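Local atomic coordinates of tRNA (adenine(58)-N(1))-methyltransferase TrmI (Thermus thermophilus, PDB entry 2PWY), a protein that catalyses the S-adenosyl-L-methionine-dependent methylation of N1 of adenosine 58 in tRNA, and is required for growth at extreme temperatures. Residues A[35-38]-A[39-43]; A[108-111]-A[112-116]. All coordinates share one frame; numbering follows the deposited sequence.

Contact 1 (35-43) and contact 2 (108-116) both sit where a helix begins, but in different parts of the chain. Contact 1 belongs to the small N-terminal domain, partly buried, where strand 37-38 runs straight into helix 39-45. Contact 2 is buried in every residue that touches, near the centre of the chain, in the first turns of helix 109-118 of the catalytic domain. Their centres lie about 30 Å apart and their nearest atoms about 18 Å, so they do not touch. Contact 1 combines one bent backbone bond with small apolar contacts, far from the annotated sites; contact 2 has a fuller ladder of helical bonds and turns its leading N-H groups to the cofactor product.

Contact 1: A[35-38]-A[39-43]; sequences GSVP and HEALL
Val37 meets the first turn of the helix through one methyl: CG1 lies 3.6 Å from Ala41 CB and 3.9 Å from Leu42 CD2, the Val37 and Leu42 side chains crossing at an angle. With CG1 anti to the backbone N of Val37 (chi1 179°), this branch is the one turned to the helix. Pro38, at the N-cap, has no side-chain hydroxyl or carboxylate to offer; its carbonyl O accepts from Ala41 N at 2.9 Å, a bent bond (N-H...O 133°) with the donor above the carbonyl plane. Ala41 CB also lies 3.4 Å from Pro38 O. Glu40 bends at chi2 (79°), which brings OE1 back to 3.4 Å from Pro38 CB. Further out, backbone bonds tie Val37 to Phe30 in a two-stranded antiparallel sheet, Val37 and Leu42 both rest on Val51 of strand 50-52, and Leu42 also on Leu10 and Leu12, so the helix start is seated on the N-terminal sheet. The polar ends are committed to the preceding loop: Glu40 OE2 accepts from Gly27 N and His39 ND1 from Lys25 N, which implies that in a neutral His39 ring the proton would probably sit on NE2.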
loop_
_atom_site.group_PDB
_atom_site.type_symbol
_atom_site.label_atom_id
_atom_site.label_comp_id
_atom_site.label_asym_id
_atom_site.label_seq_id
_atom_site.Cartn_x
_atom_site.Cartn_y
_atom_site.Cartn_z
ATOM N N GLY A 35 -11.810 -15.345 -35.986
ATOM C CA GLY A 35 -11.689 -16.696 -36.513
ATOM C C GLY A 35 -11.936 -17.764 -35.472
ATOM O O GLY A 35 -11.305 -17.770 -34.403
ATOM N N SER A 36 -12.870 -18.660 -35.787
ATOM C CA SER A 36 -13.145 -19.821 -34.948
ATOM C C SER A 36 -12.083 -20.896 -35.152
ATOM O O SER A 36 -11.502 -21.014 -36.235
ATOM C CB SER A 36 -14.536 -20.375 -35.241
ATOM O OG SER A 36 -15.528 -19.446 -34.835
ATOM N N VAL A 37 -11.829 -21.672 -34.100
ATOM C CA VAL A 37 -10.760 -22.664 -34.110
ATOM C C VAL A 37 -11.300 -23.982 -33.561
ATOM O O VAL A 37 -11.849 -23.995 -32.459
ATOM C CB VAL A 37 -9.546 -22.200 -33.245
ATOM C CG1 VAL A 37 -8.439 -23.248 -33.248
ATOM C CG2 VAL A 37 -9.000 -20.858 -33.741
ATOM N N PRO A 38 -11.130 -25.093 -34.314
ATOM C CA PRO A 38 -11.536 -26.400 -33.786
ATOM C C PRO A 38 -10.732 -26.732 -32.538
ATOM O O PRO A 38 -9.540 -26.403 -32.457
ATOM C CB PRO A 38 -11.173 -27.388 -34.907
ATOM C CG PRO A 38 -10.888 -26.571 -36.104
ATOM C CD PRO A 38 -10.537 -25.192 -35.666
ATOM N N HIS A 39 -11.375 -27.379 -31.566
ATOM C CA HIS A 39 -10.675 -27.782 -30.353
ATOM C C HIS A 39 -9.430 -28.622 -30.635
ATOM O O HIS A 39 -8.429 -28.509 -29.928
ATOM C CB HIS A 39 -11.636 -28.503 -29.405
ATOM C CG HIS A 39 -12.603 -27.583 -28.728
ATOM N ND1 HIS A 39 -13.441 -28.001 -27.719
ATOM C CD2 HIS A 39 -12.852 -26.261 -28.899
ATOM C CE1 HIS A 39 -14.182 -26.986 -27.311
ATOM N NE2 HIS A 39 -13.839 -25.915 -28.003
ATOM N N GLU A 40 -9.485 -29.440 -31.682
ATOM C CA GLU A 40 -8.330 -30.248 -32.079
ATOM C C GLU A 40 -7.093 -29.386 -32.337
ATOM O O GLU A 40 -5.979 -29.785 -31.984
ATOM C CB GLU A 40 -8.647 -31.072 -33.330
ATOM C CG GLU A 40 -9.709 -32.147 -33.126
ATOM C CD GLU A 40 -11.148 -31.623 -33.137
ATOM O OE1 GLU A 40 -11.379 -30.414 -33.384
ATOM O OE2 GLU A 40 -12.060 -32.443 -32.904
ATOM N N ALA A 41 -7.282 -28.218 -32.946
ATOM C CA ALA A 41 -6.146 -27.333 -33.260
ATOM C C ALA A 41 -5.493 -26.849 -31.970
ATOM O O ALA A 41 -4.270 -26.684 -31.901
ATOM C CB ALA A 41 -6.582 -26.152 -34.099
ATOM N N LEU A 42 -6.328 -26.615 -30.959
ATOM C CA LEU A 42 -5.876 -26.149 -29.648
ATOM C C LEU A 42 -5.031 -27.202 -28.968
ATOM O O LEU A 42 -3.955 -26.910 -28.446
ATOM C CB LEU A 42 -7.067 -25.776 -28.761
ATOM C CG LEU A 42 -8.004 -24.694 -29.297
ATOM C CD1 LEU A 42 -9.224 -24.518 -28.386
ATOM C CD2 LEU A 42 -7.299 -23.367 -29.497
ATOM N N LEU A 43 -5.526 -28.432 -28.984
ATOM C CA LEU A 43 -4.822 -29.556 -28.392
ATOM C C LEU A 43 -3.511 -29.822 -29.130
ATOM O O LEU A 43 -2.480 -30.116 -28.516
ATOM C CB LEU A 43 -5.727 -30.789 -28.384
ATOM C CG LEU A 43 -7.043 -30.636 -27.589
ATOM C CD1 LEU A 43 -8.076 -31.658 -28.051
ATOM C CD2 LEU A 43 -6.809 -30.752 -26.085
#

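Contact 2: A[108-111]-A[112-116]; sequences GGLT and LFLAR. With SAH (S-adenosyl-L-homocysteine), chain E.
Leu110 and Leu114, one helical turn apart, lay their branched ends across each other at a slant, CG to CG at 4.0 Å. In Leu110, CG stands opposite the backbone N (chi1 -178°), which carries the isobutyl group along the helix to Leu114; in Leu114, CG also lies 3.3 Å from Leu110 O. That oxygen accepts from Leu114 N at 2.9 Å in a nearly straight bond (172°). Shortening Leu114 to an alanine is likely to take from Leu110 CG its partner one turn on in this helix, and to leave a gap beside Val124. Phe113 lies on another side of the helix, its ring edge turned to Gly109 O, which is 3.5 Å from CD1 and in the ring plane; the ring packs on Leu66, Leu70, Ala85 and Val89. This is the glycine-rich turn and helix start of a Rossmann-type beta-alpha-beta unit, strands 99-103 and 123-128 flanking helix 109-118, as in class I methyltransferases. Its leading N-H groups grip the carboxylate of S-adenosyl-L-homocysteine: Gly109 N donates to OXT at 3.1 Å and Leu110 N to O at 2.9 Å. Gly109, without a side chain, lets the carboxylate come this close. Leu112 reaches back over Gly108, CG 3.4 Å from Gly108 O, the acceptor for Leu112 N. Thr111 OG1 is hydrogen-bonded to Glu102 OE1, while Arg116 NH2 makes a salt bridge to Asp93 of a second subunit.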
loop_
_atom_site.group_PDB
_atom_site.type_symbol
_atom_site.label_atom_id
_atom_site.label_comp_id
_atom_site.label_asym_id
_atom_site.label_seq_id
_atom_site.Cartn_x
_atom_site.Cartn_y
_atom_site.Cartn_z
ATOM N N GLY A 108 -15.608 -23.459 -4.711
ATOM C CA GLY A 108 -14.470 -24.380 -4.693
ATOM C C GLY A 108 -13.098 -23.773 -4.935
ATOM O O GLY A 108 -12.117 -24.504 -5.079
ATOM N N GLY A 109 -13.007 -22.446 -4.952
ATOM C CA GLY A 109 -11.718 -21.795 -5.205
ATOM C C GLY A 109 -10.736 -22.061 -4.081
ATOM O O GLY A 109 -9.656 -22.608 -4.308
ATOM N N LEU A 110 -11.110 -21.675 -2.864
ATOM C CA LEU A 110 -10.260 -21.954 -1.698
ATOM C C LEU A 110 -10.078 -23.472 -1.521
ATOM O O LEU A 110 -8.991 -23.937 -1.182
ATOM C CB LEU A 110 -10.840 -21.295 -0.439
ATOM C CG LEU A 110 -10.011 -21.474 0.841
ATOM C CD1 LEU A 110 -8.565 -21.044 0.631
ATOM C CD2 LEU A 110 -10.668 -20.774 2.058
ATOM N N THR A 111 -11.138 -24.239 -1.786
ATOM C CA THR A 111 -11.067 -25.702 -1.709
ATOM C C THR A 111 -9.876 -26.249 -2.496
ATOM O O THR A 111 -9.141 -27.107 -2.004
ATOM C CB THR A 111 -12.360 -26.379 -2.208
ATOM O OG1 THR A 111 -13.492 -25.762 -1.576
ATOM C CG2 THR A 111 -12.320 -27.878 -1.875
ATOM N N LEU A 112 -9.682 -25.737 -3.712
ATOM C CA LEU A 112 -8.574 -26.186 -4.546
ATOM C C LEU A 112 -7.207 -25.874 -3.936
ATOM O O LEU A 112 -6.309 -26.728 -3.950
ATOM C CB LEU A 112 -8.717 -25.602 -5.956
ATOM C CG LEU A 112 -9.797 -26.289 -6.811
ATOM C CD1 LEU A 112 -10.147 -25.410 -8.002
ATOM C CD2 LEU A 112 -9.351 -27.711 -7.273
ATOM N N PHE A 113 -7.060 -24.674 -3.373
ATOM C CA PHE A 113 -5.815 -24.287 -2.698
ATOM C C PHE A 113 -5.546 -25.208 -1.502
ATOM O O PHE A 113 -4.429 -25.725 -1.319
ATOM C CB PHE A 113 -5.871 -22.821 -2.251
ATOM C CG PHE A 113 -5.441 -21.860 -3.325
ATOM C CD1 PHE A 113 -6.326 -21.477 -4.329
ATOM C CD2 PHE A 113 -4.132 -21.369 -3.344
ATOM C CE1 PHE A 113 -5.916 -20.589 -5.357
ATOM C CE2 PHE A 113 -3.715 -20.487 -4.355
ATOM C CZ PHE A 113 -4.602 -20.103 -5.357
ATOM N N LEU A 114 -6.584 -25.437 -0.704
ATOM C CA LEU A 114 -6.486 -26.330 0.462
ATOM C C LEU A 114 -6.108 -27.769 0.061
ATOM O O LEU A 114 -5.269 -28.423 0.705
ATOM C CB LEU A 114 -7.810 -26.321 1.251
ATOM C CG LEU A 114 -8.272 -24.981 1.865
ATOM C CD1 LEU A 114 -9.650 -25.179 2.515
ATOM C CD2 LEU A 114 -7.260 -24.407 2.852
ATOM N N ALA A 115 -6.719 -28.245 -1.021
ATOM C CA ALA A 115 -6.511 -29.613 -1.507
ATOM C C ALA A 115 -5.080 -29.843 -2.009
ATOM O O ALA A 115 -4.502 -30.886 -1.752
ATOM C CB ALA A 115 -7.544 -29.949 -2.593
ATOM N N ARG A 116 -4.506 -28.862 -2.709
ATOM C CA ARG A 116 -3.083 -28.924 -3.078
ATOM C C ARG A 116 -2.191 -28.997 -1.866
ATOM O O ARG A 116 -1.216 -29.763 -1.859
ATOM C CB ARG A 116 -2.662 -27.695 -3.864
ATOM C CG ARG A 116 -3.051 -27.716 -5.320
ATOM C CD ARG A 116 -2.380 -26.552 -6.009
ATOM N NE ARG A 116 -2.533 -26.663 -7.446
ATOM C CZ ARG A 116 -2.019 -25.813 -8.327
ATOM N NH1 ARG A 116 -1.316 -24.763 -7.918
ATOM N NH2 ARG A 116 -2.225 -26.027 -9.624
HETATM N N SAH E . -14.128 -19.686 -0.418
HETATM C CA SAH E . -15.200 -20.028 -1.409
HETATM C CB SAH E . -16.300 -18.975 -1.409
HETATM C CG SAH E . -17.197 -19.069 -0.171
HETATM S SD SAH E . -18.628 -17.972 -0.364
HETATM C C SAH E . -14.565 -20.167 -2.780
HETATM O O SAH E . -13.367 -19.884 -2.937
HETATM O OXT SAH E . -15.226 -20.580 -3.738
HETATM C "C5'" SAH E . -19.406 -18.398 1.215
HETATM C "C4'" SAH E . -20.202 -19.706 1.133
HETATM O "O4'" SAH E . -20.441 -20.177 2.443
HETATM C "C3'" SAH E . -21.579 -19.594 0.466
HETATM O "O3'" SAH E . -21.656 -20.580 -0.559
HETATM C "C2'" SAH E . -22.577 -19.864 1.593
HETATM O "O2'" SAH E . -23.710 -20.595 1.184
HETATM C "C1'" SAH E . -21.758 -20.716 2.529
HETATM N N9 SAH E . -22.071 -20.668 3.966
HETATM C C8 SAH E . -22.275 -19.553 4.729
HETATM N N7 SAH E . -22.441 -19.960 6.007
HETATM C C5 SAH E . -22.299 -21.302 6.082
HETATM C C6 SAH E . -22.370 -22.213 7.142
HETATM N N6 SAH E . -22.605 -21.802 8.398
HETATM N N1 SAH E . -22.177 -23.559 6.859
HETATM C C2 SAH E . -21.937 -23.990 5.577
HETATM N N3 SAH E . -21.882 -23.079 4.540
HETATM C C4 SAH E . -22.057 -21.760 4.793
#